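Long-range contacts in phosphoinositol-specific phospholipase C (Pseudomonas sp., PDB 5FYP), which probably cleaves the phosphodiester bond of phosphoinositide lipids in a reaction that depends on a bound calcium ion: residues Tyr29-Ala34 / Gly79-Cys84; Glu48-Asp53 / Asp119-Trp124; Leu148-Asp153 / Lys206-Ile211; Leu185-His190 / Phe210-Thr215. All coordinates share one frame; numbering follows the deposited sequence.

The four contacts illustrate how segments far apart in sequence are joined in a fold assigned to the TIM-barrel clan. Contact 2 joins strands 46-52 and 114-120 at the calcium ion; contact 4 continues the same sheet through 184-189 to 210-211, the two centres about 12 Å apart. Strands 114-120 and 184-189 are neighbours, so the two contacts touch. Contact 3 shares F210 and I211 with contact 4 and packs the start of helix 151-158 on strand 210-211. One sheet thus carries calcium ligands toward one side and this helix start at its edge. Contact 1 ties loops beside the metal site; its segments alternate along the chain with those of contact 2, and contacts 3 and 4 follow later.

Contact 1 of 4, residues Tyr29-Ala34 / Gly79-Cys84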
# COMPACT_ATOMS: atom_id res chain seq x y z
N TYR A 29 -2.16 -4.11 12.15
CA TYR A 29 -2.58 -3.18 13.20
C TYR A 29 -3.42 -3.84 14.30
O TYR A 29 -3.64 -3.26 15.36
CB TYR A 29 -3.41 -2.03 12.55
CG TYR A 29 -4.74 -2.48 12.05
CD1 TYR A 29 -5.83 -2.57 12.92
CD2 TYR A 29 -4.93 -2.94 10.76
CE1 TYR A 29 -7.03 -3.09 12.49
CE2 TYR A 29 -6.13 -3.46 10.33
CZ TYR A 29 -7.18 -3.54 11.23
OH TYR A 29 -8.38 -4.11 10.85
N GLU A 30 -3.94 -5.03 14.05
CA GLU A 30 -4.73 -5.73 15.05
C GLU A 30 -3.82 -6.31 16.13
O GLU A 30 -2.77 -6.89 15.86
CB GLU A 30 -5.59 -6.83 14.45
CG GLU A 30 -6.62 -6.35 13.46
CD GLU A 30 -7.58 -7.44 13.06
OE1 GLU A 30 -8.23 -7.99 13.98
OE2 GLU A 30 -7.68 -7.76 11.87
N LYS A 31 -4.28 -6.14 17.38
CA LYS A 31 -3.51 -6.58 18.54
C LYS A 31 -3.14 -8.05 18.46
O LYS A 31 -2.11 -8.48 18.97
CB LYS A 31 -4.29 -6.27 19.84
CG LYS A 31 -4.43 -4.78 20.14
CD LYS A 31 -5.30 -4.55 21.37
CE LYS A 31 -5.62 -3.09 21.57
NZ LYS A 31 -6.35 -2.89 22.83
N GLN A 32 -4.02 -8.85 17.87
CA GLN A 32 -3.79 -10.29 17.77
C GLN A 32 -2.63 -10.68 16.86
O GLN A 32 -2.13 -11.80 16.94
CB GLN A 32 -5.07 -11.02 17.26
CG GLN A 32 -5.52 -10.60 15.84
CD GLN A 32 -6.67 -11.41 15.31
OE1 GLN A 32 -6.69 -12.65 15.47
NE2 GLN A 32 -7.65 -10.76 14.70
N TYR A 33 -2.20 -9.77 15.97
CA TYR A 33 -1.15 -10.10 15.01
C TYR A 33 0.22 -9.51 15.34
O TYR A 33 1.23 -9.96 14.80
CB TYR A 33 -1.55 -9.68 13.57
CG TYR A 33 -2.83 -10.29 13.11
CD1 TYR A 33 -3.05 -11.66 13.18
CD2 TYR A 33 -3.84 -9.52 12.54
CE1 TYR A 33 -4.25 -12.21 12.77
CE2 TYR A 33 -5.04 -10.03 12.15
CZ TYR A 33 -5.25 -11.39 12.25
OH TYR A 33 -6.44 -11.92 11.86
N ALA A 34 0.26 -8.55 16.26
CA ALA A 34 1.53 -7.94 16.67
C ALA A 34 1.28 -7.19 17.97
O ALA A 34 0.22 -6.59 18.15
CB ALA A 34 2.09 -7.00 15.60
N GLY A 79 -14.45 2.61 17.58
CA GLY A 79 -13.42 3.61 17.85
C GLY A 79 -12.12 3.11 17.29
O GLY A 79 -12.07 2.74 16.14
N ASN A 80 -11.09 3.17 18.13
CA ASN A 80 -9.79 2.65 17.77
C ASN A 80 -9.59 1.33 18.47
O ASN A 80 -9.80 1.21 19.67
CB ASN A 80 -8.69 3.61 18.15
CG ASN A 80 -8.81 4.91 17.40
OD1 ASN A 80 -8.91 4.92 16.15
ND2 ASN A 80 -8.77 6.04 18.13
N ASP A 81 -9.21 0.32 17.71
CA ASP A 81 -8.92 -1.01 18.24
C ASP A 81 -7.71 -1.53 17.48
O ASP A 81 -7.84 -2.05 16.37
CB ASP A 81 -10.13 -1.90 18.10
CG ASP A 81 -9.96 -3.26 18.72
OD1 ASP A 81 -8.84 -3.60 19.12
OD2 ASP A 81 -10.97 -3.98 18.79
N ASN A 82 -6.53 -1.24 18.01
CA ASN A 82 -5.30 -1.48 17.28
C ASN A 82 -4.12 -1.43 18.24
O ASN A 82 -4.27 -1.09 19.41
CB ASN A 82 -5.14 -0.46 16.13
CG ASN A 82 -4.95 0.95 16.64
OD1 ASN A 82 -3.98 1.26 17.33
ND2 ASN A 82 -5.91 1.83 16.32
N ASN A 83 -2.95 -1.75 17.70
CA ASN A 83 -1.69 -1.86 18.45
C ASN A 83 -0.76 -0.66 18.23
O ASN A 83 0.43 -0.75 18.52
CB ASN A 83 -1.01 -3.17 18.10
CG ASN A 83 -0.73 -3.29 16.63
OD1 ASN A 83 -0.73 -2.29 15.92
ND2 ASN A 83 -0.43 -4.50 16.18
N CYS A 84 -1.29 0.45 17.73
CA CYS A 84 -0.50 1.68 17.58
C CYS A 84 -0.34 2.41 18.90
O CYS A 84 -1.12 2.23 19.83
CB CYS A 84 -1.15 2.59 16.56
SG CYS A 84 -1.48 1.75 14.98
O HOH W 1 -6.98 -5.11 17.64
O HOH W 2 -9.16 -3.65 22.01
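N83 reaches from one loop into the other, meeting Y29 with CG and OD1 and A34 with CB and ND2. Its CB lies 3.6 Å from A34 O. CG, placed between the backbone N and the carbonyl carbon (chi1 58°), comes within 3.2 Å of Y29 O, and OD1 settles beside Y29 CA. ND2 donates to A34 O at 2.9 Å, coming from above that carbonyl's plane, and bonds C28 O as well. An alanine here would probably leave both carbonyls without this shared donor and let the turn around A34 shift. The contact joins the loop after strand 20-25 to the loop after strand 67-68, where N82 OD1 accepts from C84 N in an Asx turn and C84 is disulfide-bonded to C97 of helix 94-107. The backbone adds N83 N to Y29 O, 2.9 Å. The Y29 ring meets N82 with an edge, CD1 being 3.9 Å from N82 CB, while its OH bonds D50. K31, extended beyond CG, lays CE 3.2 Å from N82 O. K31 NZ stays 4.5 Å from D81 OD1, beyond a salt bridge; one water links K31 N to D81 OD1, and a second accepts from K31 NZ and donates weakly to D81 OD1.

Contact 2 of 4, residues Glu48-Asp53 / Asp119-Trp124. With CA (calcium ion), chain I.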
# COMPACT_ATOMS: atom_id res chain seq x y z
N GLU A 48 -0.20 -2.64 6.97
CA GLU A 48 -1.60 -2.40 6.59
C GLU A 48 -2.34 -1.74 7.74
O GLU A 48 -2.17 -2.13 8.89
CB GLU A 48 -2.31 -3.70 6.20
CG GLU A 48 -3.75 -3.52 5.75
CD GLU A 48 -4.36 -4.76 5.12
OE1 GLU A 48 -3.79 -5.85 5.29
OE2 GLU A 48 -5.44 -4.62 4.48
N LEU A 49 -3.20 -0.79 7.39
CA LEU A 49 -4.10 -0.11 8.30
C LEU A 49 -5.49 -0.10 7.70
O LEU A 49 -5.66 0.37 6.58
CB LEU A 49 -3.64 1.34 8.55
CG LEU A 49 -2.35 1.47 9.33
CD1 LEU A 49 -1.69 2.81 9.14
CD2 LEU A 49 -2.58 1.18 10.81
N ASP A 50 -6.50 -0.54 8.48
CA ASP A 50 -7.90 -0.38 8.08
C ASP A 50 -8.43 0.88 8.74
O ASP A 50 -8.32 1.03 9.98
CB ASP A 50 -8.75 -1.56 8.57
CG ASP A 50 -8.46 -2.87 7.85
OD1 ASP A 50 -7.74 -2.88 6.85
OD2 ASP A 50 -8.99 -3.91 8.32
N PHE A 51 -9.01 1.79 7.94
CA PHE A 51 -9.38 3.08 8.52
C PHE A 51 -10.81 3.47 8.21
O PHE A 51 -11.33 3.28 7.10
CB PHE A 51 -8.35 4.17 8.15
CG PHE A 51 -8.37 4.64 6.72
CD1 PHE A 51 -7.74 3.94 5.69
CD2 PHE A 51 -8.98 5.85 6.39
CE1 PHE A 51 -7.72 4.43 4.39
CE2 PHE A 51 -8.94 6.34 5.11
CZ PHE A 51 -8.33 5.64 4.10
N TRP A 52 -11.43 4.03 9.24
CA TRP A 52 -12.87 4.34 9.30
C TRP A 52 -13.04 5.82 9.52
O TRP A 52 -12.29 6.46 10.28
CB TRP A 52 -13.52 3.56 10.46
CG TRP A 52 -13.48 2.07 10.29
CD1 TRP A 52 -12.43 1.24 10.50
CD2 TRP A 52 -14.54 1.25 9.81
NE1 TRP A 52 -12.78 -0.04 10.18
CE2 TRP A 52 -14.07 -0.07 9.76
CE3 TRP A 52 -15.85 1.51 9.42
CZ2 TRP A 52 -14.85 -1.13 9.30
CZ3 TRP A 52 -16.63 0.46 8.97
CH2 TRP A 52 -16.13 -0.84 8.91
N ASP A 53 -14.07 6.38 8.89
CA ASP A 53 -14.43 7.78 9.14
C ASP A 53 -15.09 7.97 10.50
O ASP A 53 -14.91 8.98 11.17
CB ASP A 53 -15.40 8.25 8.05
CG ASP A 53 -14.69 8.57 6.74
OD1 ASP A 53 -13.89 7.74 6.26
OD2 ASP A 53 -14.88 9.71 6.24
N ASP A 119 -6.39 0.60 3.87
CA ASP A 119 -7.60 -0.09 3.46
C ASP A 119 -8.80 0.69 4.02
O ASP A 119 -9.12 0.64 5.20
CB ASP A 119 -7.56 -1.52 3.95
CG ASP A 119 -8.64 -2.42 3.39
OD1 ASP A 119 -9.35 -1.96 2.47
OD2 ASP A 119 -8.74 -3.59 3.88
N LYS A 120 -9.38 1.51 3.14
CA LYS A 120 -10.43 2.42 3.51
C LYS A 120 -11.76 1.67 3.64
O LYS A 120 -12.12 0.93 2.76
CB LYS A 120 -10.57 3.51 2.44
CG LYS A 120 -11.49 4.64 2.88
CD LYS A 120 -11.57 5.78 1.87
CE LYS A 120 -11.98 7.10 2.43
NZ LYS A 120 -13.02 7.08 3.47
N LYS A 121 -12.48 1.91 4.74
CA LYS A 121 -13.67 1.12 5.07
C LYS A 121 -15.01 1.82 4.88
O LYS A 121 -16.03 1.15 4.85
CB LYS A 121 -13.55 0.56 6.49
CG LYS A 121 -12.38 -0.41 6.63
CD LYS A 121 -12.54 -1.68 5.83
CE LYS A 121 -11.33 -2.58 5.91
NZ LYS A 121 -11.49 -3.80 5.08
N GLN A 122 -15.01 3.14 4.71
CA GLN A 122 -16.23 3.93 4.46
C GLN A 122 -15.97 4.83 3.25
O GLN A 122 -14.89 4.83 2.67
CB GLN A 122 -16.63 4.70 5.71
CG GLN A 122 -17.04 3.76 6.83
CD GLN A 122 -17.38 4.43 8.12
OE1 GLN A 122 -16.57 5.14 8.70
NE2 GLN A 122 -18.56 4.11 8.63
N GLY A 123 -16.99 5.58 2.85
CA GLY A 123 -16.85 6.50 1.73
C GLY A 123 -16.13 7.78 2.07
O GLY A 123 -15.77 8.01 3.23
N TRP A 124 -15.89 8.61 1.05
CA TRP A 124 -15.30 9.92 1.26
C TRP A 124 -16.38 10.86 1.82
O TRP A 124 -17.55 10.76 1.47
CB TRP A 124 -14.79 10.50 -0.06
CG TRP A 124 -13.66 9.70 -0.59
CD1 TRP A 124 -13.66 8.88 -1.68
CD2 TRP A 124 -12.34 9.66 -0.07
NE1 TRP A 124 -12.43 8.29 -1.83
CE2 TRP A 124 -11.61 8.74 -0.84
CE3 TRP A 124 -11.72 10.27 1.02
CZ2 TRP A 124 -10.27 8.45 -0.55
CZ3 TRP A 124 -10.41 9.99 1.28
CH2 TRP A 124 -9.69 9.09 0.51
CA CA I . -7.54 -4.82 5.60
O HOH W 3 -9.64 -5.72 6.40
O HOH W 4 -13.00 5.26 5.78
O HOH W 5 -13.01 9.83 4.28
O HOH W 6 -7.90 -6.88 4.43
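The calcium site of this phospholipase is built on two neighbouring parallel strands, 46-52 and 114-120, in a fold assigned to the TIM-barrel clan. E48 OE2 and D119 OD2 each bind calcium at 2.4 Å, D50 OD1 binds it at 2.3 Å, and N27 and two waters add further ligands. The carboxylates of D50 and D119 lie side by side with their planes 80° apart, each giving one oxygen to the metal. Second-shell groups steady these ligands: R260 forms a salt bridge with E48 OE1, Y29 OH reaches D50 OD2, and K121 NZ forms a salt bridge with D119 OD2. The charge of K121, close to the metal, probably helps to balance the three carboxylates. K121 bends at chi2 (-65°), turning CD off the neighbouring indole, and its CE then passes 3.5 Å from D50 CG. The inner part of the same chain covers W52, with K121 CB in CH-pi contact over the six-membered ring, 13° off its normal. R69 adds a cation-pi contact. Backbone bonds D119 N to L49 O, F51 N to D119 O and K121 N to F51 O hold the strands in parallel register. On the sheet face of F51 and K120, K120 CA sits over the phenyl ring, 3.9 Å from its centroid. K120 runs on past this ring; D53 OD2 pairs with R131, and K120 NZ donates to Q122 O at 3.0 Å and G123 O at 2.9 Å and makes a weakly hydrogen-bonded salt bridge with D53 OD1 at 3.0 Å.

Contact 3 of 4, residues Leu148-Asp153 / Lys206-Ile211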
# COMPACT_ATOMS: atom_id res chain seq x y z
N LEU A 148 7.57 10.69 1.42
CA LEU A 148 6.71 10.01 0.45
C LEU A 148 7.33 9.90 -0.93
O LEU A 148 8.05 10.80 -1.40
CB LEU A 148 5.36 10.71 0.33
CG LEU A 148 4.54 10.74 1.62
CD1 LEU A 148 3.21 11.39 1.32
CD2 LEU A 148 4.34 9.38 2.20
N PHE A 149 7.05 8.78 -1.57
CA PHE A 149 7.24 8.55 -3.00
C PHE A 149 5.82 8.34 -3.56
O PHE A 149 5.12 7.47 -3.08
CB PHE A 149 8.12 7.33 -3.24
CG PHE A 149 8.33 7.00 -4.68
CD1 PHE A 149 9.27 7.66 -5.43
CD2 PHE A 149 7.61 5.98 -5.29
CE1 PHE A 149 9.49 7.35 -6.77
CE2 PHE A 149 7.83 5.67 -6.62
CZ PHE A 149 8.76 6.36 -7.36
N THR A 150 5.44 9.17 -4.52
CA THR A 150 4.06 9.26 -4.98
C THR A 150 3.93 8.88 -6.46
O THR A 150 4.92 8.74 -7.17
CB THR A 150 3.55 10.68 -4.81
OG1 THR A 150 4.23 11.50 -5.78
CG2 THR A 150 3.77 11.21 -3.39
N PRO A 151 2.69 8.77 -6.94
CA PRO A 151 2.50 8.46 -8.37
C PRO A 151 3.20 9.42 -9.32
O PRO A 151 3.82 8.99 -10.29
CB PRO A 151 0.99 8.46 -8.51
CG PRO A 151 0.46 8.00 -7.18
CD PRO A 151 1.42 8.65 -6.19
N GLN A 152 3.13 10.72 -9.06
CA GLN A 152 3.85 11.65 -9.92
C GLN A 152 5.36 11.41 -9.91
O GLN A 152 6.03 11.59 -10.92
CB GLN A 152 3.55 13.07 -9.49
CG GLN A 152 4.29 14.13 -10.29
CD GLN A 152 3.90 14.14 -11.75
OE1 GLN A 152 2.82 14.56 -12.08
NE2 GLN A 152 4.80 13.70 -12.62
N ASP A 153 5.91 11.03 -8.77
CA ASP A 153 7.34 10.72 -8.71
C ASP A 153 7.68 9.56 -9.63
O ASP A 153 8.69 9.57 -10.33
CB ASP A 153 7.75 10.43 -7.29
CG ASP A 153 7.48 11.59 -6.35
OD1 ASP A 153 7.59 12.78 -6.77
OD2 ASP A 153 7.19 11.32 -5.15
N LYS A 206 -1.53 15.39 -8.32
CA LYS A 206 -1.11 15.80 -6.98
C LYS A 206 -1.23 14.70 -5.94
O LYS A 206 -0.78 14.89 -4.82
CB LYS A 206 -1.91 17.02 -6.53
CG LYS A 206 -1.72 18.21 -7.46
N ALA A 207 -1.87 13.59 -6.28
CA ALA A 207 -2.14 12.53 -5.32
C ALA A 207 -0.91 12.14 -4.53
O ALA A 207 0.15 11.87 -5.10
CB ALA A 207 -2.65 11.30 -6.05
N LYS A 208 -1.07 12.00 -3.22
CA LYS A 208 -0.02 11.46 -2.36
C LYS A 208 -0.01 9.96 -2.25
O LYS A 208 0.96 9.39 -1.78
CB LYS A 208 -0.11 12.07 -0.96
CG LYS A 208 0.06 13.60 -0.93
CD LYS A 208 1.40 14.06 -1.47
CE LYS A 208 1.63 15.55 -1.29
NZ LYS A 208 2.82 16.01 -2.00
N VAL A 209 -1.08 9.32 -2.74
CA VAL A 209 -1.32 7.90 -2.52
C VAL A 209 -1.54 7.22 -3.86
O VAL A 209 -2.23 7.75 -4.74
CB VAL A 209 -2.54 7.73 -1.57
CG1 VAL A 209 -2.80 6.27 -1.23
CG2 VAL A 209 -2.38 8.55 -0.31
N PHE A 210 -0.96 6.03 -3.99
CA PHE A 210 -1.20 5.14 -5.14
C PHE A 210 -2.55 4.44 -5.00
O PHE A 210 -2.80 3.79 -3.99
CB PHE A 210 -0.13 4.03 -5.19
CG PHE A 210 1.23 4.50 -5.59
CD1 PHE A 210 2.13 5.02 -4.66
CD2 PHE A 210 1.64 4.41 -6.91
CE1 PHE A 210 3.38 5.41 -5.05
CE2 PHE A 210 2.88 4.85 -7.30
CZ PHE A 210 3.76 5.36 -6.37
N ILE A 211 -3.39 4.45 -6.04
CA ILE A 211 -4.60 3.65 -6.01
C ILE A 211 -4.32 2.23 -6.50
O ILE A 211 -3.55 2.02 -7.42
CB ILE A 211 -5.75 4.29 -6.79
CG1 ILE A 211 -5.45 4.51 -8.27
CG2 ILE A 211 -6.18 5.60 -6.13
CD1 ILE A 211 -6.68 4.81 -9.10
O HOH W 7 2.85 7.41 -1.48
O HOH W 8 0.93 11.93 -7.71
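L148 begins the contact by setting CD1 against K208 CB, 4.1 Å away, just before a capping box, formed by T150 and D153, starts helix 151-158. The segment thus brings a helix N-terminus against the short strand 210-211. F149 follows with two approaches to F210: its ring CD2 lies 4.0 Å from F210 CZ, and its carbonyl O meets the rim of that ring near its plane, 3.3 Å from CE1. The same carbonyl accepts a hydrogen bond from a water that also donates to K208 O, no direct hydrogen bond crossing between the segments. T150 turns its methyl CG2 to K208 O and places CB 3.6 Å from A207 O. P151 carries the heart of the contact. Its CG rides over the face of F210, 3.9 Å from the ring centroid and 15° off the normal, in a CH-pi contact, while its CD touches A207 O. F210 has CG anti to its carbonyl carbon, beside the backbone N (chi1 -72°), and the ring extends from there beneath the proline. An alanine in place of F210 would probably leave P151 CG without its CH-pi partner and F149 CD2 without its apolar neighbour, opening a gap at the helix start. Q152 N donates to a second water, which in turn donates to A207 O. D153 closes the box: its OD2 accepts from T150 N at 2.8 Å, met on the anti side and 33° out of the carboxylate plane, while D153 N gives a weak 3.5 Å bond to T150 OG1.

Contact 4 of 4, residues Leu185-His190 / Phe210-Thr215; sequences LLVLNH and FISPVT
L186 and L188 hold F210 and S212 by backbone bonds that close a beta-alpha-beta crossover: strand 184-189, helix 193-203 and strand 210-211, the two strands parallel. F210 N donates to L186 O at 2.9 Å, L188 N to F210 O at 2.8 Å and S212 N to L188 O at 3.1 Å. The L186 carbonyl has a second neighbour, since its O lies in the plane of the F210 ring at its edge, 3.5 Å from CD1. Side chains then pair on the two faces of the sheet. V187 and F210 occupy one, where V187 CG1, anti to the backbone N (chi1 -177°), is 3.6 Å from S212 CB. L188 and I211 occupy the other, with L188 CD2 4.3 Å from I211 CG2.

Farther out, the faces have different neighbours. V187 and S212 touch M238 of strand 238-242 in the second sheet, while I211 rests on L196, Y199 and A200 of helix 193-203, an inside and an outside consistent with a TIM-barrel wall. Strand 114-120 flanks 184-189, its L116 and L118 sharing backbone bonds with V187. Past the paired residues the chains part, and a water 3.1 Å from H190 N spans the gap to S212 O. H190 ND1 bonds E192 N, and N193 OD1 receives V214 N, which probably helps to place V214 CG2 3.6 Å from H190 O.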
# COMPACT_ATOMS: atom_id res chain seq x y z
N LEU A 185 5.80 4.58 0.70
CA LEU A 185 4.80 4.50 -0.36
C LEU A 185 3.46 4.19 0.27
O LEU A 185 3.35 3.23 1.02
CB LEU A 185 5.13 3.40 -1.38
CG LEU A 185 6.29 3.66 -2.34
CD1 LEU A 185 7.64 3.66 -1.65
CD2 LEU A 185 6.28 2.65 -3.46
N LEU A 186 2.46 4.99 -0.03
CA LEU A 186 1.12 4.81 0.49
C LEU A 186 0.22 4.25 -0.61
O LEU A 186 0.28 4.71 -1.75
CB LEU A 186 0.57 6.13 0.96
CG LEU A 186 1.43 6.84 2.01
CD1 LEU A 186 0.82 8.18 2.36
CD2 LEU A 186 1.63 5.99 3.25
N VAL A 187 -0.65 3.29 -0.23
CA VAL A 187 -1.49 2.61 -1.21
C VAL A 187 -2.92 2.64 -0.70
O VAL A 187 -3.16 2.32 0.46
CB VAL A 187 -1.02 1.16 -1.37
CG1 VAL A 187 -1.85 0.46 -2.46
CG2 VAL A 187 0.47 1.09 -1.68
N LEU A 188 -3.87 3.00 -1.54
CA LEU A 188 -5.29 3.02 -1.18
C LEU A 188 -5.98 1.75 -1.68
O LEU A 188 -5.88 1.40 -2.86
CB LEU A 188 -5.96 4.24 -1.78
CG LEU A 188 -7.41 4.47 -1.38
CD1 LEU A 188 -7.53 4.75 0.12
CD2 LEU A 188 -8.01 5.59 -2.19
N ASN A 189 -6.68 1.08 -0.77
CA ASN A 189 -7.59 -0.01 -1.11
C ASN A 189 -8.99 0.36 -0.62
O ASN A 189 -9.14 1.17 0.31
CB ASN A 189 -7.17 -1.36 -0.49
CG ASN A 189 -5.88 -1.95 -1.02
OD1 ASN A 189 -5.28 -1.54 -2.04
ND2 ASN A 189 -5.48 -2.97 -0.38
N HIS A 190 -9.98 -0.31 -1.18
CA HIS A 190 -11.38 -0.22 -0.74
C HIS A 190 -12.10 -1.40 -1.38
O HIS A 190 -11.65 -1.90 -2.41
CB HIS A 190 -12.00 1.14 -1.19
CG HIS A 190 -13.34 1.45 -0.58
ND1 HIS A 190 -14.51 0.88 -1.00
CD2 HIS A 190 -13.66 2.28 0.45
CE1 HIS A 190 -15.49 1.32 -0.25
NE2 HIS A 190 -15.01 2.16 0.64
N PHE A 210 -0.96 6.03 -3.99
CA PHE A 210 -1.20 5.14 -5.14
C PHE A 210 -2.55 4.44 -5.00
O PHE A 210 -2.80 3.79 -3.99
CB PHE A 210 -0.13 4.03 -5.19
CG PHE A 210 1.23 4.50 -5.59
CD1 PHE A 210 2.13 5.02 -4.66
CD2 PHE A 210 1.64 4.41 -6.91
CE1 PHE A 210 3.38 5.41 -5.05
CE2 PHE A 210 2.88 4.85 -7.30
CZ PHE A 210 3.76 5.36 -6.37
N ILE A 211 -3.39 4.45 -6.04
CA ILE A 211 -4.60 3.65 -6.01
C ILE A 211 -4.32 2.23 -6.50
O ILE A 211 -3.55 2.02 -7.42
CB ILE A 211 -5.75 4.29 -6.79
CG1 ILE A 211 -5.45 4.51 -8.27
CG2 ILE A 211 -6.18 5.60 -6.13
CD1 ILE A 211 -6.68 4.81 -9.10
N SER A 212 -4.93 1.24 -5.83
CA SER A 212 -4.71 -0.14 -6.20
C SER A 212 -6.05 -0.87 -6.26
O SER A 212 -6.55 -1.33 -5.24
CB SER A 212 -3.78 -0.82 -5.21
OG SER A 212 -3.54 -2.14 -5.62
N PRO A 213 -6.66 -0.90 -7.45
CA PRO A 213 -8.03 -1.43 -7.54
C PRO A 213 -8.11 -2.93 -7.38
O PRO A 213 -7.19 -3.67 -7.71
CB PRO A 213 -8.47 -1.01 -8.94
CG PRO A 213 -7.20 -0.88 -9.71
CD PRO A 213 -6.21 -0.33 -8.72
N VAL A 214 -9.28 -3.36 -6.92
CA VAL A 214 -9.68 -4.75 -6.93
C VAL A 214 -9.62 -5.23 -8.38
O VAL A 214 -10.18 -4.61 -9.29
CB VAL A 214 -11.11 -4.93 -6.37
CG1 VAL A 214 -11.56 -6.38 -6.49
CG2 VAL A 214 -11.19 -4.45 -4.92
N THR A 215 -8.93 -6.36 -8.59
CA THR A 215 -8.55 -6.85 -9.93
C THR A 215 -9.03 -8.26 -10.16
O THR A 215 -8.64 -9.15 -9.41
CB THR A 215 -7.03 -6.74 -10.03
OG1 THR A 215 -6.63 -5.36 -9.89
CG2 THR A 215 -6.47 -7.27 -11.34
O HOH W 9 -8.71 -1.84 -3.60